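PDB 6Z96: TudS, which removes sulfur from thiouracil in a non-redox reaction that depends on a [4Fe-4S] cluster and probably passes through a [4Fe-5S] intermediate. Local coordinates for residues F76-C87 with K124-I134. Residues are numbered along the deposited sequence; the frame is centred on the assembly and turned at random. Where two conformers were deposited one is given.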
ATOM      1  N   PHE A  76       0.565   4.383  11.820  1.00 13.67           N
ATOM      2  CA  PHE A  76       1.185   3.754  10.645  1.00 14.13           C
ATOM      3  C   PHE A  76       1.541   2.296  10.954  1.00 14.69           C
ATOM      4  O   PHE A  76       1.338   1.427  10.112  1.00 15.26           O
ATOM      5  CB  PHE A  76       2.453   4.511  10.229  1.00 13.83           C
ATOM      6  CG  PHE A  76       2.150   5.636   9.278  1.00 14.73           C
ATOM      7  CD1 PHE A  76       1.449   6.749   9.704  1.00 15.61           C
ATOM      8  CD2 PHE A  76       2.534   5.563   7.951  1.00 15.67           C
ATOM      9  CE1 PHE A  76       1.141   7.774   8.819  1.00 15.74           C
ATOM     10  CE2 PHE A  76       2.234   6.594   7.068  1.00 16.33           C
ATOM     11  CZ  PHE A  76       1.542   7.691   7.510  1.00 15.74           C
ATOM     12  N   ASP A  77       2.076   2.038  12.161  1.00 13.89           N
ATOM     13  CA  ASP A  77       2.472   0.666  12.528  1.00 14.14           C
ATOM     14  C   ASP A  77       1.246  -0.213  12.725  1.00 14.95           C
ATOM     15  O   ASP A  77       1.251  -1.376  12.325  1.00 16.10           O
ATOM     16  CB  ASP A  77       3.329   0.683  13.800  1.00 15.08           C
ATOM     17  CG  ASP A  77       4.727   1.265  13.613  1.00 18.93           C
ATOM     18  OD1 ASP A  77       5.147   1.459  12.446  1.00 20.15           O
ATOM     19  OD2 ASP A  77       5.414   1.518  14.641  1.00 18.56           O
ATOM     20  N   ARG A  78       0.159   0.337  13.292  1.00 13.98           N
ATOM     21  CA  ARG A  78      -1.086  -0.413  13.426  1.00 14.46           C
ATOM     22  C   ARG A  78      -1.624  -0.798  12.059  1.00 14.63           C
ATOM     23  O   ARG A  78      -2.024  -1.943  11.855  1.00 15.58           O
ATOM     24  CB  ARG A  78      -2.124   0.422  14.206  1.00 15.35           C
ATOM     25  CG  ARG A  78      -3.511  -0.264  14.203  1.00 17.89           C
ATOM     26  CD  ARG A  78      -4.543   0.485  15.043  1.00 18.72           C
ATOM     27  NE  ARG A  78      -4.511  -0.032  16.409  1.00 20.71           N
ATOM     28  CZ  ARG A  78      -5.373   0.318  17.363  1.00 22.35           C
ATOM     29  NH1 ARG A  78      -6.331   1.202  17.111  1.00 22.57           N
ATOM     30  NH2 ARG A  78      -5.284  -0.219  18.572  1.00 23.18           N
ATOM     31  N   GLY A  79      -1.657   0.160  11.132  1.00 14.17           N
ATOM     32  CA  GLY A  79      -2.170  -0.126   9.795  1.00 14.91           C
ATOM     33  C   GLY A  79      -1.326  -1.171   9.069  1.00 14.97           C
ATOM     34  O   GLY A  79      -1.867  -2.051   8.387  1.00 16.22           O
ATOM     35  N   ALA A  80       0.013  -1.113   9.247  1.00 14.36           N
ATOM     36  CA  ALA A  80       0.880  -2.135   8.611  1.00 14.64           C
ATOM     37  C   ALA A  80       0.577  -3.515   9.188  1.00 14.97           C
ATOM     38  O   ALA A  80       0.463  -4.490   8.432  1.00 16.32           O
ATOM     39  CB  ALA A  80       2.352  -1.793   8.828  1.00 15.70           C
ATOM     40  N   GLU A  81       0.427  -3.605  10.517  1.00 13.99           N
ATOM     41  CA  GLU A  81       0.130  -4.900  11.141  1.00 15.31           C
ATOM     42  C   GLU A  81      -1.215  -5.424  10.717  1.00 16.83           C
ATOM     43  O   GLU A  81      -1.370  -6.639  10.526  1.00 18.49           O
ATOM     44  CB  GLU A  81       0.216  -4.755  12.649  1.00 19.22           C
ATOM     45  CG  GLU A  81       0.028  -6.066  13.395  1.00 23.89           C
ATOM     46  CD  GLU A  81       1.096  -7.136  13.241  1.00 30.20           C
ATOM     47  OE1 GLU A  81       0.747  -8.319  13.448  1.00 29.41           O
ATOM     48  OE2 GLU A  81       2.264  -6.812  12.917  1.00 31.95           O
ATOM     49  N   LEU A  82      -2.204  -4.526  10.532  1.00 16.73           N
ATOM     50  CA  LEU A  82      -3.527  -4.964  10.080  1.00 16.65           C
ATOM     51  C   LEU A  82      -3.465  -5.441   8.619  1.00 17.31           C
ATOM     52  O   LEU A  82      -4.171  -6.391   8.250  1.00 18.32           O
ATOM     53  CB  LEU A  82      -4.536  -3.838  10.249  1.00 16.48           C
ATOM     54  CG  LEU A  82      -4.910  -3.605  11.697  1.00 17.69           C
ATOM     55  CD1 LEU A  82      -5.682  -2.300  11.834  1.00 18.14           C
ATOM     56  CD2 LEU A  82      -5.742  -4.784  12.246  1.00 19.48           C
ATOM     57  N   ALA A  83      -2.610  -4.822   7.786  1.00 16.65           N
ATOM     58  CA  ALA A  83      -2.447  -5.297   6.395  1.00 17.80           C
ATOM     59  C   ALA A  83      -1.870  -6.718   6.408  1.00 18.34           C
ATOM     60  O   ALA A  83      -2.367  -7.598   5.710  1.00 18.69           O
ATOM     61  CB  ALA A  83      -1.527  -4.365   5.611  1.00 18.36           C
ATOM     62  N   LEU A  84      -0.872  -6.946   7.257  1.00 18.27           N
ATOM     63  CA  LEU A  84      -0.272  -8.278   7.396  1.00 19.67           C
ATOM     64  C   LEU A  84      -1.320  -9.276   7.901  1.00 20.67           C
ATOM     65  O   LEU A  84      -1.401 -10.385   7.382  1.00 21.41           O
ATOM     66  CB  LEU A  84       0.914  -8.211   8.375  1.00 19.74           C
ATOM     67  CG  LEU A  84       1.555  -9.561   8.671  1.00 22.01           C
ATOM     68  CD1 LEU A  84       2.183 -10.136   7.424  1.00 22.20           C
ATOM     69  CD2 LEU A  84       2.592  -9.450   9.769  1.00 22.18           C
ATOM     70  N   GLY A  85      -2.131  -8.870   8.881  1.00 20.57           N
ATOM     71  CA  GLY A  85      -3.177  -9.733   9.428  1.00 21.10           C
ATOM     72  C   GLY A  85      -4.181 -10.154   8.384  1.00 22.18           C
ATOM     73  O   GLY A  85      -4.610 -11.314   8.379  1.00 23.22           O
ATOM     74  N   LEU A  86      -4.558  -9.229   7.481  1.00 21.08           N
ATOM     75  CA  LEU A  86      -5.499  -9.559   6.421  1.00 22.08           C
ATOM     76  C   LEU A  86      -4.850 -10.558   5.452  1.00 22.81           C
ATOM     77  O   LEU A  86      -5.493 -11.530   5.042  1.00 23.83           O
ATOM     78  CB  LEU A  86      -5.924  -8.279   5.683  1.00 22.90           C
ATOM     79  CG  LEU A  86      -6.847  -8.472   4.509  1.00 27.11           C
ATOM     80  CD1 LEU A  86      -8.181  -9.002   4.976  1.00 27.60           C
ATOM     81  CD2 LEU A  86      -7.043  -7.178   3.744  1.00 28.62           C
ATOM     82  N   CYS A  87      -3.571 -10.338   5.116  1.00 22.16           N
ATOM     83  CA  CYS A  87      -2.863 -11.269   4.219  1.00 22.39           C
ATOM     84  C   CYS A  87      -2.759 -12.656   4.832  1.00 24.53           C
ATOM     85  O   CYS A  87      -2.978 -13.636   4.125  1.00 25.88           O
ATOM     86  CB  CYS A  87      -1.483 -10.740   3.866  1.00 21.74           C
ATOM     87  SG  CYS A  87      -1.521  -9.285   2.789  1.00 20.28           S
ATOM     88  N   LYS A 124       6.046   1.971   5.469  1.00 15.79           N
ATOM     89  CA  LYS A 124       5.949   1.053   6.617  1.00 15.52           C
ATOM     90  C   LYS A 124       5.197  -0.237   6.346  1.00 15.92           C
ATOM     91  O   LYS A 124       5.597  -1.284   6.855  1.00 16.71           O
ATOM     92  CB  LYS A 124       5.253   1.760   7.775  1.00 17.00           C
ATOM     93  CG  LYS A 124       6.119   2.834   8.389  1.00 20.30           C
ATOM     94  CD  LYS A 124       6.931   2.165   9.486  1.00 24.52           C
ATOM     95  CE  LYS A 124       7.281   3.064  10.616  1.00 25.64           C
ATOM     96  NZ  LYS A 124       7.864   2.271  11.756  1.00 21.36           N
ATOM     97  N   THR A 125       4.108  -0.183   5.562  1.00 14.75           N
ATOM     98  CA  THR A 125       3.335  -1.372   5.275  1.00 14.33           C
ATOM     99  C   THR A 125       4.113  -2.259   4.312  1.00 14.97           C
ATOM    100  O   THR A 125       4.239  -3.457   4.570  1.00 15.92           O
ATOM    101  CB  THR A 125       1.961  -0.986   4.742  1.00 15.75           C
ATOM    102  OG1 THR A 125       1.231  -0.358   5.815  1.00 15.84           O
ATOM    103  CG2 THR A 125       1.152  -2.217   4.290  1.00 16.44           C
ATOM    104  N   THR A 126       4.676  -1.677   3.245  1.00 15.40           N
ATOM    105  CA  THR A 126       5.508  -2.459   2.326  1.00 15.32           C
ATOM    106  C   THR A 126       6.652  -3.169   3.046  1.00 16.29           C
ATOM    107  O   THR A 126       6.854  -4.372   2.849  1.00 17.11           O
ATOM    108  CB  THR A 126       6.077  -1.532   1.280  1.00 16.06           C
ATOM    109  OG1 THR A 126       4.982  -1.038   0.516  1.00 16.98           O
ATOM    110  CG2 THR A 126       7.115  -2.252   0.368  1.00 16.80           C
ATOM    111  N   ALA A 127       7.341  -2.453   3.940  1.00 15.85           N
ATOM    112  CA  ALA A 127       8.463  -3.062   4.671  1.00 17.02           C
ATOM    113  C   ALA A 127       8.019  -4.264   5.492  1.00 17.75           C
ATOM    114  O   ALA A 127       8.707  -5.298   5.475  1.00 18.59           O
ATOM    115  CB  ALA A 127       9.117  -2.016   5.572  1.00 17.94           C
ATOM    116  N   LEU A 128       6.878  -4.152   6.193  1.00 16.13           N
ATOM    117  CA  LEU A 128       6.416  -5.245   7.039  1.00 16.43           C
ATOM    118  C   LEU A 128       5.975  -6.421   6.196  1.00 17.25           C
ATOM    119  O   LEU A 128       6.332  -7.569   6.491  1.00 18.16           O
ATOM    120  CB  LEU A 128       5.295  -4.774   7.983  1.00 16.44           C
ATOM    121  CG  LEU A 128       4.804  -5.849   8.942  1.00 18.18           C
ATOM    122  CD1 LEU A 128       5.907  -6.223   9.923  1.00 19.28           C
ATOM    123  CD2 LEU A 128       3.607  -5.367   9.725  1.00 19.13           C
ATOM    124  N   LEU A 129       5.237  -6.163   5.101  1.00 16.04           N
ATOM    125  CA  LEU A 129       4.788  -7.268   4.242  1.00 16.58           C
ATOM    126  C   LEU A 129       5.978  -7.994   3.624  1.00 17.87           C
ATOM    127  O   LEU A 129       5.996  -9.232   3.636  1.00 18.59           O
ATOM    128  CB  LEU A 129       3.857  -6.761   3.128  1.00 16.78           C
ATOM    129  CG  LEU A 129       2.562  -6.093   3.623  1.00 18.85           C
ATOM    130  CD1 LEU A 129       1.695  -5.683   2.444  1.00 19.65           C
ATOM    131  CD2 LEU A 129       1.755  -7.045   4.517  1.00 20.23           C
ATOM    132  N   ARG A 130       6.982  -7.243   3.141  1.00 18.02           N
ATOM    133  CA  ARG A 130       8.174  -7.882   2.536  1.00 19.17           C
ATOM    134  C   ARG A 130       8.935  -8.727   3.564  1.00 20.90           C
ATOM    135  O   ARG A 130       9.423  -9.803   3.227  1.00 22.03           O
ATOM    136  CB  ARG A 130       9.093  -6.830   1.903  1.00 19.29           C
ATOM    137  CG  ARG A 130       8.516  -6.340   0.580  1.00 19.55           C
ATOM    138  CD  ARG A 130       9.409  -5.305  -0.080  1.00 20.25           C
ATOM    139  NE  ARG A 130       8.998  -5.077  -1.465  1.00 20.81           N
ATOM    140  CZ  ARG A 130       9.304  -3.991  -2.167  1.00 21.65           C
ATOM    141  NH1 ARG A 130      10.003  -3.006  -1.609  1.00 21.10           N
ATOM    142  NH2 ARG A 130       8.880  -3.863  -3.420  1.00 21.51           N
ATOM    143  N   ARG A 131       9.019  -8.250   4.811  0.70 20.11           N
ATOM    144  CA  ARG A 131       9.671  -8.956   5.930  0.70 21.52           C
ATOM    145  C   ARG A 131       8.980 -10.292   6.244  0.70 22.06           C
ATOM    146  O   ARG A 131       9.607 -11.206   6.808  0.70 22.93           O
ATOM    147  CB  ARG A 131       9.617  -8.017   7.133  0.70 23.79           C
ATOM    148  CG  ARG A 131      10.121  -8.491   8.430  0.70 28.41           C
ATOM    149  CD  ARG A 131      10.285  -7.280   9.361  0.70 32.18           C
ATOM    150  NE  ARG A 131      10.444  -7.761  10.729  0.70 35.44           N
ATOM    151  CZ  ARG A 131      11.609  -8.101  11.270  0.70 37.00           C
ATOM    152  NH1 ARG A 131      12.734  -7.978  10.575  0.70 36.60           N
ATOM    153  NH2 ARG A 131      11.659  -8.557  12.513  0.70 35.34           N
ATOM    154  N   HIS A 132       7.692 -10.407   5.917  1.00 21.83           N
ATOM    155  CA  HIS A 132       6.922 -11.620   6.120  1.00 22.33           C
ATOM    156  C   HIS A 132       6.697 -12.423   4.830  1.00 23.31           C
ATOM    157  O   HIS A 132       5.801 -13.259   4.775  1.00 24.73           O
ATOM    158  CB  HIS A 132       5.609 -11.306   6.844  1.00 22.90           C
ATOM    159  CG  HIS A 132       5.808 -10.921   8.280  1.00 24.26           C
ATOM    160  ND1 HIS A 132       5.626 -11.845   9.306  1.00 26.79           N
ATOM    161  CD2 HIS A 132       6.223  -9.753   8.818  1.00 24.81           C
ATOM    162  CE1 HIS A 132       5.925 -11.206  10.424  1.00 26.92           C
ATOM    163  NE2 HIS A 132       6.294  -9.947  10.189  1.00 26.56           N
ATOM    164  N   GLY A 133       7.503 -12.183   3.807  1.00 24.12           N
ATOM    165  CA  GLY A 133       7.465 -12.974   2.584  1.00 24.35           C
ATOM    166  C   GLY A 133       6.432 -12.626   1.534  1.00 24.71           C
ATOM    167  O   GLY A 133       6.215 -13.401   0.597  1.00 25.78           O
ATOM    168  N   ILE A 134       5.738 -11.491   1.711  1.00 22.23           N
ATOM    169  CA  ILE A 134       4.729 -11.073   0.747  1.00 21.12           C
ATOM    170  C   ILE A 134       5.404 -10.192  -0.280  1.00 21.01           C
ATOM    171  O   ILE A 134       6.166  -9.284   0.083  1.00 21.74           O
ATOM    172  CB  ILE A 134       3.585 -10.358   1.508  1.00 20.56           C
ATOM    173  CG1 ILE A 134       2.851 -11.392   2.398  1.00 21.21           C
ATOM    174  CG2 ILE A 134       2.624  -9.644   0.556  1.00 20.64           C
ATOM    175  CD1 ILE A 134       2.152 -10.805   3.586  1.00 23.06           C
TER
HETATM  176  O   HOH W   1       1.736   2.021   7.264  1.00 17.34           O
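Leu84 extends its CG away from its own backbone N (chi1 176°), while His132 turns its ring beside the backbone N (chi1 -70°), and the two meet in a CH-pi contact. Leu84 CD2 stands 3.6 Å from the centroid of the His132 ring, almost on the ring normal, and Leu84 CD1 packs against His132 CB. Around them segment 76-87 of helix 73-90 and helix 124-131 pack with segment directions 40° apart; the first packs on Phe42 of edge strand 39-42 of the parallel sheet, the second leads into the other edge strand, 135-137.

The nearest CA pair, Ala80 CA and Thr125 CA at 4.2 Å, suits a residue as small as alanine. Ala80 CA lies 3.3 Å from Thr125 OG1, and that hydroxyl, near the start of its helix, shares a water with the carbonyl oxygen of Phe76. The methyl Thr125 CG2 serves the apolar side of the contact, resting on Ala83 CB. Farther along, where the backbones diverge, branched leucines bridge them: Leu128 CD2 lies over the backbone of Ala80, and Leu129 CD2 reaches Leu84 CA at 3.7 Å.

At the more exposed border, Lys124 brings NZ to the syn lone pair of Asp77 OD1, a salt bridge of 2.9 Å; NZ also bonds to the carbonyl oxygen of Glu62. The cluster site is close by: Phe76 touches Glu45 and Ser103, and Thr125 touches Pro44, all three lining the iron-sulfur pocket.

Helix 124-131 ends in a Schellman motif, defined by Ile134 N bonding to Leu129 O and Gly133 N to Arg130 O, where Gly133 readily adopts the positive phi required. Leu129 O also accepts from His132 N, on the opposite face of its plane. The turn directs Ile134 back to the neighbouring helix, where its CD1 meets Cys87 CB at 3.6 Å.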